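Local coordinates for 11R-lipoxygenase (Gersemia fruticosa, PDB 3VF1), which probably inserts molecular oxygen into polyunsaturated fatty acids at a single non-heme iron, with activity that depends on calcium, at residues 494-499 with 567-572; 502-507 with 559-564; 393-398 with 471-476; 265-270 with 490-495. One frame throughout, in Å; residues are numbered along the deposited sequence.

Contact 1. Residues 494-499 with 567-572; sequences DDALLL and VVFTCS. With FRU (beta-D-fructofuranose), chain C.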
# COMPACT_ATOMS: atom_id res chain seq x y z
N ASP A 494 -0.70 -18.19 -4.46
CA ASP A 494 0.58 -18.86 -4.69
C ASP A 494 1.74 -17.87 -4.64
O ASP A 494 2.76 -18.13 -4.00
CB ASP A 494 0.57 -19.57 -6.04
CG ASP A 494 -0.35 -20.77 -6.06
OD1 ASP A 494 -0.58 -21.37 -4.99
OD2 ASP A 494 -0.84 -21.13 -7.16
N ASP A 495 1.58 -16.73 -5.30
CA ASP A 495 2.64 -15.74 -5.39
C ASP A 495 2.83 -15.00 -4.07
O ASP A 495 3.96 -14.76 -3.64
CB ASP A 495 2.35 -14.74 -6.51
CG ASP A 495 2.27 -15.40 -7.88
OD1 ASP A 495 2.87 -16.49 -8.05
OD2 ASP A 495 1.61 -14.85 -8.78
N ALA A 496 1.73 -14.64 -3.43
CA ALA A 496 1.78 -13.92 -2.16
C ALA A 496 2.46 -14.76 -1.08
O ALA A 496 3.15 -14.23 -0.21
CB ALA A 496 0.38 -13.53 -1.72
N LEU A 497 2.27 -16.08 -1.13
CA LEU A 497 2.84 -16.97 -0.13
C LEU A 497 4.35 -17.16 -0.34
O LEU A 497 5.08 -17.36 0.63
CB LEU A 497 2.13 -18.33 -0.15
CG LEU A 497 0.76 -18.37 0.52
CD1 LEU A 497 0.14 -19.75 0.39
CD2 LEU A 497 0.84 -17.96 1.98
N LEU A 498 4.79 -17.09 -1.59
CA LEU A 498 6.22 -17.14 -1.88
C LEU A 498 6.91 -15.89 -1.35
O LEU A 498 7.97 -15.96 -0.74
CB LEU A 498 6.46 -17.26 -3.39
CG LEU A 498 6.07 -18.58 -4.05
CD1 LEU A 498 6.32 -18.50 -5.55
CD2 LEU A 498 6.84 -19.75 -3.45
N LEU A 499 6.28 -14.74 -1.60
CA LEU A 499 6.85 -13.45 -1.22
C LEU A 499 6.85 -13.28 0.29
O LEU A 499 7.80 -12.77 0.87
CB LEU A 499 6.06 -12.32 -1.87
CG LEU A 499 6.26 -12.19 -3.38
CD1 LEU A 499 5.04 -11.58 -4.04
CD2 LEU A 499 7.50 -11.37 -3.67
N VAL A 567 4.43 -5.66 8.10
CA VAL A 567 4.56 -4.30 7.61
C VAL A 567 5.19 -4.25 6.23
O VAL A 567 4.68 -3.61 5.31
CB VAL A 567 5.40 -3.43 8.58
CG1 VAL A 567 5.61 -2.04 8.00
CG2 VAL A 567 4.72 -3.34 9.93
N VAL A 568 6.32 -4.94 6.07
CA VAL A 568 7.04 -4.94 4.80
C VAL A 568 6.20 -5.56 3.69
O VAL A 568 6.19 -5.07 2.56
CB VAL A 568 8.38 -5.72 4.92
CG1 VAL A 568 9.03 -5.85 3.55
CG2 VAL A 568 9.31 -5.02 5.89
N PHE A 569 5.48 -6.63 4.02
CA PHE A 569 4.66 -7.32 3.04
C PHE A 569 3.47 -6.47 2.60
O PHE A 569 3.14 -6.43 1.42
CB PHE A 569 4.16 -8.65 3.62
CG PHE A 569 3.23 -9.39 2.70
CD1 PHE A 569 3.73 -10.28 1.76
CD2 PHE A 569 1.86 -9.19 2.77
CE1 PHE A 569 2.88 -10.96 0.92
CE2 PHE A 569 1.00 -9.87 1.92
CZ PHE A 569 1.51 -10.76 1.00
N THR A 570 2.84 -5.80 3.56
CA THR A 570 1.65 -5.00 3.27
C THR A 570 1.99 -3.73 2.50
O THR A 570 1.24 -3.31 1.62
CB THR A 570 0.90 -4.62 4.57
OG1 THR A 570 0.43 -5.81 5.21
CG2 THR A 570 -0.29 -3.72 4.26
N CYS A 571 3.12 -3.11 2.85
CA CYS A 571 3.52 -1.86 2.20
C CYS A 571 4.01 -2.10 0.77
O CYS A 571 3.96 -1.19 -0.06
CB CYS A 571 4.62 -1.18 3.01
SG CYS A 571 4.10 -0.54 4.62
N SER A 572 4.47 -3.31 0.49
CA SER A 572 5.00 -3.62 -0.83
C SER A 572 4.06 -4.51 -1.65
O SER A 572 3.42 -4.04 -2.59
CB SER A 572 6.38 -4.28 -0.72
OG SER A 572 6.33 -5.48 0.04
C1 FRU C . 1.03 -22.54 -1.53
C2 FRU C . 0.72 -23.99 -1.87
C3 FRU C . 1.83 -24.63 -2.69
C4 FRU C . 1.10 -25.48 -3.71
C5 FRU C . -0.25 -24.79 -3.85
C6 FRU C . -1.35 -25.83 -4.07
O1 FRU C . 1.21 -21.81 -2.72
O2 FRU C . 0.58 -24.75 -0.69
O3 FRU C . 2.69 -25.41 -1.90
O4 FRU C . 1.78 -25.55 -4.94
O5 FRU C . -0.46 -24.06 -2.65
O6 FRU C . -2.31 -25.36 -4.99
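Phe569 pushes the far end of its ring against the backbone of helix 491-514 at Ala496, and the packing between residues 494-499 and 567-572 runs through this one side chain. Its CE1 lies 3.5 Å from Ala496 O, which approaches obliquely, while CZ meets Ala496 CB at 4.0 Å. Leu499 CB sits near the ring plane, at the edge, in a looser touch of 4.4 Å to Phe569 CE1. With CG anti to the backbone N (chi1 177°), the phenyl group extends from its own helix to bridge the gap. Trp500 meets the same ring edge-to-face, and Leu475 of helix 475-481 packs on both Phe569 and Ala496. The two helices, 491-514 and 557-579, belong to the mainly helical lipoxygenase domain, and the second of them carries the iron ligands His575 and Asn579; the Phe569 side chain is about 9 Å from that of His575. The other flank of 494-499 is quite different. There the partly exposed Asp494 offers OD1 to a fructose unit of a bound glycan, accepting a hydrogen bond from FRU O1 at 2.9 Å. Leu497, whose CB points away from residues 567-572, has CD1 3.5 Å from FRU C1, the hydroxymethyl carbon that carries O1.

Contact 2. Residues 502-507 with 559-564; sequences VIHQFV and ELVHFL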
# COMPACT_ATOMS: atom_id res chain seq x y z
N VAL A 502 9.65 -15.33 1.71
CA VAL A 502 10.94 -14.76 1.33
C VAL A 502 11.22 -13.48 2.10
O VAL A 502 12.36 -13.21 2.48
CB VAL A 502 11.01 -14.48 -0.19
CG1 VAL A 502 11.92 -13.30 -0.48
CG2 VAL A 502 11.49 -15.72 -0.93
N ILE A 503 10.17 -12.69 2.35
CA ILE A 503 10.30 -11.47 3.13
C ILE A 503 10.50 -11.79 4.60
O ILE A 503 11.24 -11.10 5.30
CB ILE A 503 9.07 -10.56 2.98
CG1 ILE A 503 9.03 -9.95 1.58
CG2 ILE A 503 9.09 -9.46 4.02
CD1 ILE A 503 7.74 -9.22 1.26
N HIS A 504 9.85 -12.85 5.07
CA HIS A 504 9.99 -13.27 6.46
C HIS A 504 11.43 -13.71 6.72
O HIS A 504 11.98 -13.45 7.78
CB HIS A 504 9.04 -14.41 6.79
CG HIS A 504 9.09 -14.85 8.22
ND1 HIS A 504 9.97 -15.81 8.67
CD2 HIS A 504 8.38 -14.45 9.30
CE1 HIS A 504 9.80 -15.98 9.97
NE2 HIS A 504 8.83 -15.17 10.37
N GLN A 505 12.02 -14.38 5.74
CA GLN A 505 13.40 -14.83 5.85
C GLN A 505 14.35 -13.64 5.92
O GLN A 505 15.28 -13.62 6.72
CB GLN A 505 13.77 -15.72 4.66
CG GLN A 505 15.14 -16.36 4.78
CD GLN A 505 15.25 -17.26 5.99
OE1 GLN A 505 14.43 -18.15 6.19
NE2 GLN A 505 16.27 -17.02 6.82
N PHE A 506 14.11 -12.64 5.08
CA PHE A 506 14.95 -11.45 5.04
C PHE A 506 14.90 -10.69 6.36
O PHE A 506 15.94 -10.34 6.92
CB PHE A 506 14.53 -10.53 3.90
CG PHE A 506 15.17 -9.17 3.94
CD1 PHE A 506 16.55 -9.04 3.86
CD2 PHE A 506 14.41 -8.02 4.06
CE1 PHE A 506 17.15 -7.80 3.90
CE2 PHE A 506 15.00 -6.78 4.10
CZ PHE A 506 16.38 -6.67 4.02
N VAL A 507 13.70 -10.44 6.86
CA VAL A 507 13.53 -9.73 8.12
C VAL A 507 14.20 -10.49 9.26
O VAL A 507 14.81 -9.89 10.14
CB VAL A 507 12.04 -9.51 8.45
CG1 VAL A 507 11.87 -9.03 9.88
CG2 VAL A 507 11.43 -8.52 7.47
N GLU A 559 8.36 -12.61 17.75
CA GLU A 559 7.28 -11.63 17.72
C GLU A 559 7.69 -10.42 16.90
O GLU A 559 6.90 -9.89 16.12
CB GLU A 559 6.92 -11.18 19.14
CG GLU A 559 6.21 -12.22 19.97
CD GLU A 559 5.88 -11.72 21.37
OE1 GLU A 559 5.83 -10.48 21.56
OE2 GLU A 559 5.67 -12.56 22.27
N LEU A 560 8.94 -9.99 17.08
CA LEU A 560 9.46 -8.81 16.39
C LEU A 560 9.52 -9.05 14.88
O LEU A 560 9.12 -8.20 14.09
CB LEU A 560 10.84 -8.46 16.92
CG LEU A 560 11.54 -7.27 16.26
CD1 LEU A 560 10.67 -6.03 16.33
CD2 LEU A 560 12.89 -7.02 16.91
N VAL A 561 10.02 -10.22 14.49
CA VAL A 561 10.15 -10.56 13.08
C VAL A 561 8.78 -10.62 12.41
O VAL A 561 8.59 -10.07 11.32
CB VAL A 561 10.87 -11.92 12.89
CG1 VAL A 561 10.76 -12.38 11.45
CG2 VAL A 561 12.32 -11.80 13.32
N HIS A 562 7.82 -11.28 13.06
CA HIS A 562 6.49 -11.42 12.48
C HIS A 562 5.86 -10.06 12.21
O HIS A 562 5.41 -9.79 11.10
CB HIS A 562 5.58 -12.23 13.41
CG HIS A 562 4.19 -12.38 12.89
ND1 HIS A 562 3.86 -13.26 11.88
CD2 HIS A 562 3.03 -11.76 13.23
CE1 HIS A 562 2.57 -13.18 11.62
NE2 HIS A 562 2.04 -12.27 12.43
N PHE A 563 5.83 -9.21 13.23
CA PHE A 563 5.20 -7.91 13.11
C PHE A 563 5.82 -7.10 11.98
O PHE A 563 5.12 -6.41 11.25
CB PHE A 563 5.30 -7.13 14.43
CG PHE A 563 4.44 -5.90 14.46
CD1 PHE A 563 3.13 -5.97 14.92
CD2 PHE A 563 4.93 -4.68 14.04
CE1 PHE A 563 2.33 -4.84 14.95
CE2 PHE A 563 4.13 -3.55 14.07
CZ PHE A 563 2.83 -3.63 14.53
N LEU A 564 7.14 -7.18 11.84
CA LEU A 564 7.85 -6.43 10.81
C LEU A 564 7.60 -7.05 9.43
O LEU A 564 7.56 -6.34 8.43
CB LEU A 564 9.34 -6.39 11.10
CG LEU A 564 9.74 -5.62 12.37
CD1 LEU A 564 11.23 -5.77 12.64
CD2 LEU A 564 9.36 -4.16 12.26
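His504 lies with one ring face against Val561, the outer edge of a small apolar contact between two helix segments whose axes come within 9.2 Å of each other, with 133° between their N-to-C directions. From its CB the histidine carries the imidazole across the gap, CG being anti to the backbone N (chi1 -177°). Beyond CG, one methyl group, Val561 CG1, lies over the ring face: CD2 is 3.8 Å from it, CE1 slightly farther, and NE2 at the tip comes closest at 3.6 Å. This is a CH-pi contact, with the methyl 26° off the ring normal and displaced toward the rim. Val561 CG1 also meets the methyl CG1 of Val507 at 3.9 Å, so it is wedged between an aromatic face and an aliphatic branch. That branch of Val507 reaches on to Leu564 CB, also at 3.9 Å, one helical turn along from Val561. Val507 CG1 lies 3.7 Å from Val561 O as well, which accepts a hydrogen bond from Thr565 OG1. Helix 525-538 packs behind residues 559-564 through Trp530 on Leu564, and helix 653-676 covers residues 502-507 through Phe662, stacked on Phe506.

Contact 3. Residues 393-398 with 471-476; sequences LLRCHL and DSYDLV. With FE2 (Fe (II) ion), chain E.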
# COMPACT_ATOMS: atom_id res chain seq x y z
N LEU A 393 -7.79 1.23 0.63
CA LEU A 393 -7.53 2.40 1.45
C LEU A 393 -7.30 2.05 2.93
O LEU A 393 -6.25 2.38 3.48
CB LEU A 393 -8.66 3.42 1.31
CG LEU A 393 -8.71 4.11 -0.06
CD1 LEU A 393 -9.92 5.03 -0.16
CD2 LEU A 393 -7.43 4.89 -0.32
N LEU A 394 -8.26 1.39 3.56
CA LEU A 394 -8.14 1.08 4.98
C LEU A 394 -7.00 0.11 5.27
O LEU A 394 -6.06 0.43 6.00
CB LEU A 394 -9.44 0.51 5.53
CG LEU A 394 -9.35 0.06 6.99
CD1 LEU A 394 -8.96 1.23 7.89
CD2 LEU A 394 -10.65 -0.57 7.46
N ARG A 395 -7.09 -1.09 4.70
CA ARG A 395 -6.22 -2.19 5.11
C ARG A 395 -4.78 -2.07 4.59
O ARG A 395 -3.90 -2.81 5.03
CB ARG A 395 -6.83 -3.53 4.68
CG ARG A 395 -8.04 -3.92 5.50
CD ARG A 395 -8.56 -5.31 5.14
NE ARG A 395 -7.58 -6.36 5.42
CZ ARG A 395 -7.37 -6.90 6.62
NH1 ARG A 395 -8.06 -6.48 7.67
NH2 ARG A 395 -6.46 -7.85 6.76
N CYS A 396 -4.53 -1.14 3.68
CA CYS A 396 -3.17 -0.87 3.22
C CYS A 396 -2.71 0.52 3.62
O CYS A 396 -1.79 0.67 4.43
CB CYS A 396 -3.05 -1.03 1.70
SG CYS A 396 -3.16 -2.74 1.10
N HIS A 397 -3.35 1.55 3.07
CA HIS A 397 -2.94 2.92 3.31
C HIS A 397 -3.02 3.32 4.78
O HIS A 397 -2.01 3.66 5.40
CB HIS A 397 -3.76 3.89 2.45
CG HIS A 397 -3.35 3.93 1.01
ND1 HIS A 397 -2.77 5.04 0.44
CD2 HIS A 397 -3.44 3.00 0.03
CE1 HIS A 397 -2.52 4.79 -0.83
NE2 HIS A 397 -2.91 3.56 -1.11
N LEU A 398 -4.22 3.26 5.35
CA LEU A 398 -4.45 3.78 6.70
C LEU A 398 -3.87 2.89 7.80
O LEU A 398 -3.35 3.39 8.79
CB LEU A 398 -5.95 4.00 6.94
CG LEU A 398 -6.62 4.97 5.97
CD1 LEU A 398 -8.07 5.22 6.38
CD2 LEU A 398 -5.86 6.29 5.89
N ASP A 471 -4.59 -10.39 13.42
CA ASP A 471 -4.67 -11.79 13.04
C ASP A 471 -5.03 -11.92 11.56
O ASP A 471 -4.62 -12.86 10.89
CB ASP A 471 -5.71 -12.53 13.89
CG ASP A 471 -5.27 -12.71 15.33
OD1 ASP A 471 -4.07 -12.49 15.62
OD2 ASP A 471 -6.12 -13.09 16.17
N SER A 472 -5.81 -10.96 11.07
CA SER A 472 -6.23 -10.96 9.67
C SER A 472 -5.09 -10.54 8.74
O SER A 472 -5.24 -10.55 7.52
CB SER A 472 -7.44 -10.04 9.47
OG SER A 472 -7.10 -8.68 9.71
N TYR A 473 -3.95 -10.18 9.33
CA TYR A 473 -2.78 -9.80 8.54
C TYR A 473 -1.77 -10.93 8.45
O TYR A 473 -0.82 -10.87 7.67
CB TYR A 473 -2.13 -8.54 9.12
CG TYR A 473 -2.82 -7.27 8.69
CD1 TYR A 473 -3.93 -6.80 9.37
CD2 TYR A 473 -2.36 -6.55 7.60
CE1 TYR A 473 -4.57 -5.64 8.97
CE2 TYR A 473 -2.98 -5.39 7.19
CZ TYR A 473 -4.08 -4.94 7.88
OH TYR A 473 -4.70 -3.79 7.48
N ASP A 474 -1.97 -11.98 9.25
CA ASP A 474 -1.16 -13.18 9.13
C ASP A 474 -1.62 -13.93 7.89
O ASP A 474 -2.57 -14.72 7.94
CB ASP A 474 -1.29 -14.06 10.37
CG ASP A 474 -0.33 -15.24 10.36
OD1 ASP A 474 0.03 -15.71 9.26
OD2 ASP A 474 0.07 -15.69 11.45
N LEU A 475 -0.96 -13.67 6.77
CA LEU A 475 -1.37 -14.21 5.48
C LEU A 475 -1.60 -15.71 5.53
O LEU A 475 -2.67 -16.20 5.16
CB LEU A 475 -0.30 -13.90 4.43
CG LEU A 475 -0.66 -14.23 2.98
CD1 LEU A 475 -1.78 -13.32 2.49
CD2 LEU A 475 0.56 -14.12 2.09
N VAL A 476 -0.60 -16.44 6.01
CA VAL A 476 -0.65 -17.90 6.02
C VAL A 476 -1.89 -18.43 6.73
O VAL A 476 -2.58 -19.31 6.22
CB VAL A 476 0.60 -18.49 6.69
CG1 VAL A 476 0.49 -20.01 6.78
CG2 VAL A 476 1.86 -18.09 5.92
FE FE2 E . -2.68 2.92 -3.15
O HOH W 1 -3.46 4.28 -4.90
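Arg395 and Tyr473 have their CA atoms 9.0 Å apart, the first in a widened pi-type turn of helix 369-410, where Leu398 N bonds to Leu393 O, and the second at the end of a 3-10 turn just ahead of helix 475-481. Long side chains span this gap, sliding past each other in opposite directions. Tyr473 OH donates to the backbone carbonyl Arg395 O at 2.8 Å, approaching well to one side, with a C=O...donor angle of 109°. In return the Arg395 chain, bent at chi3 (63°), lays its guanidinium over the phenol in an off-centre cation-pi stack, the planes 27° apart. CZ stands 4.3 Å from the centroid of the Tyr473 ring. The end of the guanidinium grips a single atom: NH1 and NH2 both donate to Ser472 OG, at 3.2 and 3.1 Å, nearly in the guanidinium plane. Ser472 OG in turn is bonded to Thr469 O, and NH1 has a second partner in His464 NE2. A leucine in place of Arg395 would probably leave one face of Tyr473 without its cation and Ser472 OG and His464 without their donors. Two residues along the helix, His397 leaves roughly at right angles and binds the iron through NE2 at 2.2 Å, where His392, His575, Asn579, the C-terminal carboxylate of Ile698 and a water complete the sphere. Two histidine ligands five residues apart, the second within a pi-type turn and the first just before it, are characteristic of the lipoxygenase non-heme iron site.

Contact 4. Residues 265-270 with 490-495; sequences SNPEVI and FYYKDD. With FRU (beta-D-fructofuranose), chain C.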
# COMPACT_ATOMS: atom_id res chain seq x y z
N SER A 265 -8.54 -7.72 -8.17
CA SER A 265 -7.92 -6.74 -7.29
C SER A 265 -8.35 -6.91 -5.83
O SER A 265 -7.90 -6.17 -4.96
CB SER A 265 -8.24 -5.32 -7.76
OG SER A 265 -7.70 -5.09 -9.05
N ASN A 266 -9.22 -7.88 -5.57
CA ASN A 266 -9.76 -8.08 -4.23
C ASN A 266 -10.00 -9.55 -3.91
O ASN A 266 -11.12 -10.05 -4.04
CB ASN A 266 -11.06 -7.30 -4.08
CG ASN A 266 -11.65 -7.41 -2.68
OD1 ASN A 266 -10.95 -7.79 -1.74
ND2 ASN A 266 -12.93 -7.09 -2.55
N PRO A 267 -8.94 -10.26 -3.48
CA PRO A 267 -9.01 -11.68 -3.13
C PRO A 267 -9.20 -11.92 -1.63
O PRO A 267 -8.74 -12.93 -1.11
CB PRO A 267 -7.64 -12.19 -3.56
CG PRO A 267 -6.73 -11.03 -3.28
CD PRO A 267 -7.55 -9.77 -3.47
N GLU A 268 -9.89 -11.00 -0.95
CA GLU A 268 -9.99 -11.05 0.51
C GLU A 268 -11.33 -11.56 1.03
O GLU A 268 -11.50 -11.72 2.24
CB GLU A 268 -9.74 -9.66 1.09
CG GLU A 268 -8.29 -9.21 1.06
CD GLU A 268 -8.06 -7.98 1.91
OE1 GLU A 268 -9.02 -7.20 2.13
OE2 GLU A 268 -6.91 -7.79 2.39
N VAL A 269 -12.29 -11.81 0.14
CA VAL A 269 -13.66 -12.07 0.57
C VAL A 269 -14.07 -13.54 0.47
O VAL A 269 -14.62 -14.09 1.42
CB VAL A 269 -14.66 -11.22 -0.23
CG1 VAL A 269 -16.07 -11.45 0.28
CG2 VAL A 269 -14.29 -9.74 -0.12
N ILE A 270 -13.82 -14.17 -0.67
CA ILE A 270 -14.29 -15.53 -0.90
C ILE A 270 -13.71 -16.50 0.12
O ILE A 270 -12.56 -16.37 0.53
CB ILE A 270 -13.95 -16.02 -2.32
CG1 ILE A 270 -14.67 -17.34 -2.60
CG2 ILE A 270 -12.45 -16.19 -2.49
CD1 ILE A 270 -14.70 -17.72 -4.07
N PHE A 490 -5.56 -20.21 -7.90
CA PHE A 490 -5.60 -19.00 -7.09
C PHE A 490 -4.20 -18.39 -7.12
O PHE A 490 -3.41 -18.56 -6.19
CB PHE A 490 -6.01 -19.35 -5.66
CG PHE A 490 -6.36 -18.17 -4.80
CD1 PHE A 490 -6.28 -16.87 -5.28
CD2 PHE A 490 -6.76 -18.36 -3.49
CE1 PHE A 490 -6.60 -15.80 -4.46
CE2 PHE A 490 -7.08 -17.30 -2.68
CZ PHE A 490 -7.00 -16.02 -3.16
N TYR A 491 -3.89 -17.68 -8.20
CA TYR A 491 -2.53 -17.25 -8.48
C TYR A 491 -2.02 -16.21 -7.48
O TYR A 491 -0.84 -16.20 -7.15
CB TYR A 491 -2.44 -16.71 -9.91
CG TYR A 491 -2.86 -17.73 -10.94
CD1 TYR A 491 -2.46 -19.05 -10.84
CD2 TYR A 491 -3.69 -17.37 -12.00
CE1 TYR A 491 -2.85 -19.99 -11.78
CE2 TYR A 491 -4.09 -18.31 -12.93
CZ TYR A 491 -3.67 -19.61 -12.82
OH TYR A 491 -4.06 -20.55 -13.75
N TYR A 492 -2.90 -15.33 -7.02
CA TYR A 492 -2.52 -14.37 -5.99
C TYR A 492 -2.00 -15.10 -4.76
O TYR A 492 -1.00 -14.70 -4.16
CB TYR A 492 -3.70 -13.50 -5.58
CG TYR A 492 -3.53 -12.90 -4.20
CD1 TYR A 492 -3.96 -13.58 -3.07
CD2 TYR A 492 -2.91 -11.67 -4.02
CE1 TYR A 492 -3.80 -13.05 -1.81
CE2 TYR A 492 -2.75 -11.13 -2.76
CZ TYR A 492 -3.19 -11.82 -1.66
OH TYR A 492 -3.03 -11.29 -0.40
N LYS A 493 -2.68 -16.18 -4.38
CA LYS A 493 -2.33 -16.93 -3.18
C LYS A 493 -0.96 -17.58 -3.31
O LYS A 493 -0.15 -17.52 -2.39
CB LYS A 493 -3.40 -17.99 -2.89
CG LYS A 493 -3.01 -18.99 -1.81
CD LYS A 493 -2.41 -20.26 -2.40
CE LYS A 493 -3.44 -21.03 -3.22
NZ LYS A 493 -2.90 -22.31 -3.75
N ASP A 494 -0.70 -18.19 -4.46
CA ASP A 494 0.58 -18.86 -4.69
C ASP A 494 1.74 -17.87 -4.64
O ASP A 494 2.76 -18.13 -4.00
CB ASP A 494 0.57 -19.57 -6.04
CG ASP A 494 -0.35 -20.77 -6.06
OD1 ASP A 494 -0.58 -21.37 -4.99
OD2 ASP A 494 -0.84 -21.13 -7.16
N ASP A 495 1.58 -16.73 -5.30
CA ASP A 495 2.64 -15.74 -5.39
C ASP A 495 2.83 -15.00 -4.07
O ASP A 495 3.96 -14.76 -3.64
CB ASP A 495 2.35 -14.74 -6.51
CG ASP A 495 2.27 -15.40 -7.88
OD1 ASP A 495 2.87 -16.49 -8.05
OD2 ASP A 495 1.61 -14.85 -8.78
C1 FRU C . 1.03 -22.54 -1.53
C2 FRU C . 0.72 -23.99 -1.87
C3 FRU C . 1.83 -24.63 -2.69
C4 FRU C . 1.10 -25.48 -3.71
C5 FRU C . -0.25 -24.79 -3.85
C6 FRU C . -1.35 -25.83 -4.07
O1 FRU C . 1.21 -21.81 -2.72
O2 FRU C . 0.58 -24.75 -0.69
O3 FRU C . 2.69 -25.41 -1.90
O4 FRU C . 1.78 -25.55 -4.94
O5 FRU C . -0.46 -24.06 -2.65
O6 FRU C . -2.31 -25.36 -4.99
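Pro267 presents two of its ring carbons to two aromatic rings of residues 490-495. CG sits squarely over the face of Tyr492, 3.6 Å from the ring centroid and only 5° off the normal, a well-centred CH-pi contact. CB instead meets the edge of Phe490 near its plane, 3.9 Å from CE1. Both aromatic residues have CG anti to the backbone N, which for Tyr492 (chi1 158°) sets the ring facing the loop. Tyr492 OH is hydrogen-bonded to Gln574 OE1, tethering the far end of the side chain. Were this tyrosine replaced by an alanine, Pro267 CG would probably lose the ring face it rests on and Gln574 OE1 its hydroxyl partner. Lys493 CB lies over the rim of one face of Phe490, 3.4 Å above the plane. On the loop side, Pro267 O accepts a bond from Arg482, and Asn266 and Glu268 both reach Thr391 of helix 369-410. Farther out, the bent Lys493 chain brings NZ to Asp494 OD1 from the syn side, 32° out of the carboxylate plane, in a 2.8 Å salt bridge. NZ also bonds to Leu487 O and, at 3.2 Å, to FRU O5. The loop before strand 271-272 is in this way packed against the first turn of helix 491-514, which gives Lys493, Asp494 and Leu497 to the glycan pocket, completed by Asp485, Gly486, Leu487 and Arg488.

Helix 491-514 runs through three of the four contacts: contact 4 uses its first turn, contact 1 overlaps it at Asp494 and Asp495, and contact 2 lies farther along, about 21 Å from contact 4 between centres. Contacts 1 and 2, 11 Å apart, both pair it with helix 557-579. Along the chain contact 4 opens first with contact 3 nested inside it, then contact 1 with contact 2 nested likewise. Contact 3 joins contact 4 through a weak, long ion pair between Arg395 and Glu268, and its Leu475 packs against Phe569 and Ala496 of contact 1. Contacts 1 and 3 thus use helices 557-579 and 369-410, which carry iron ligands of the lipoxygenase domain.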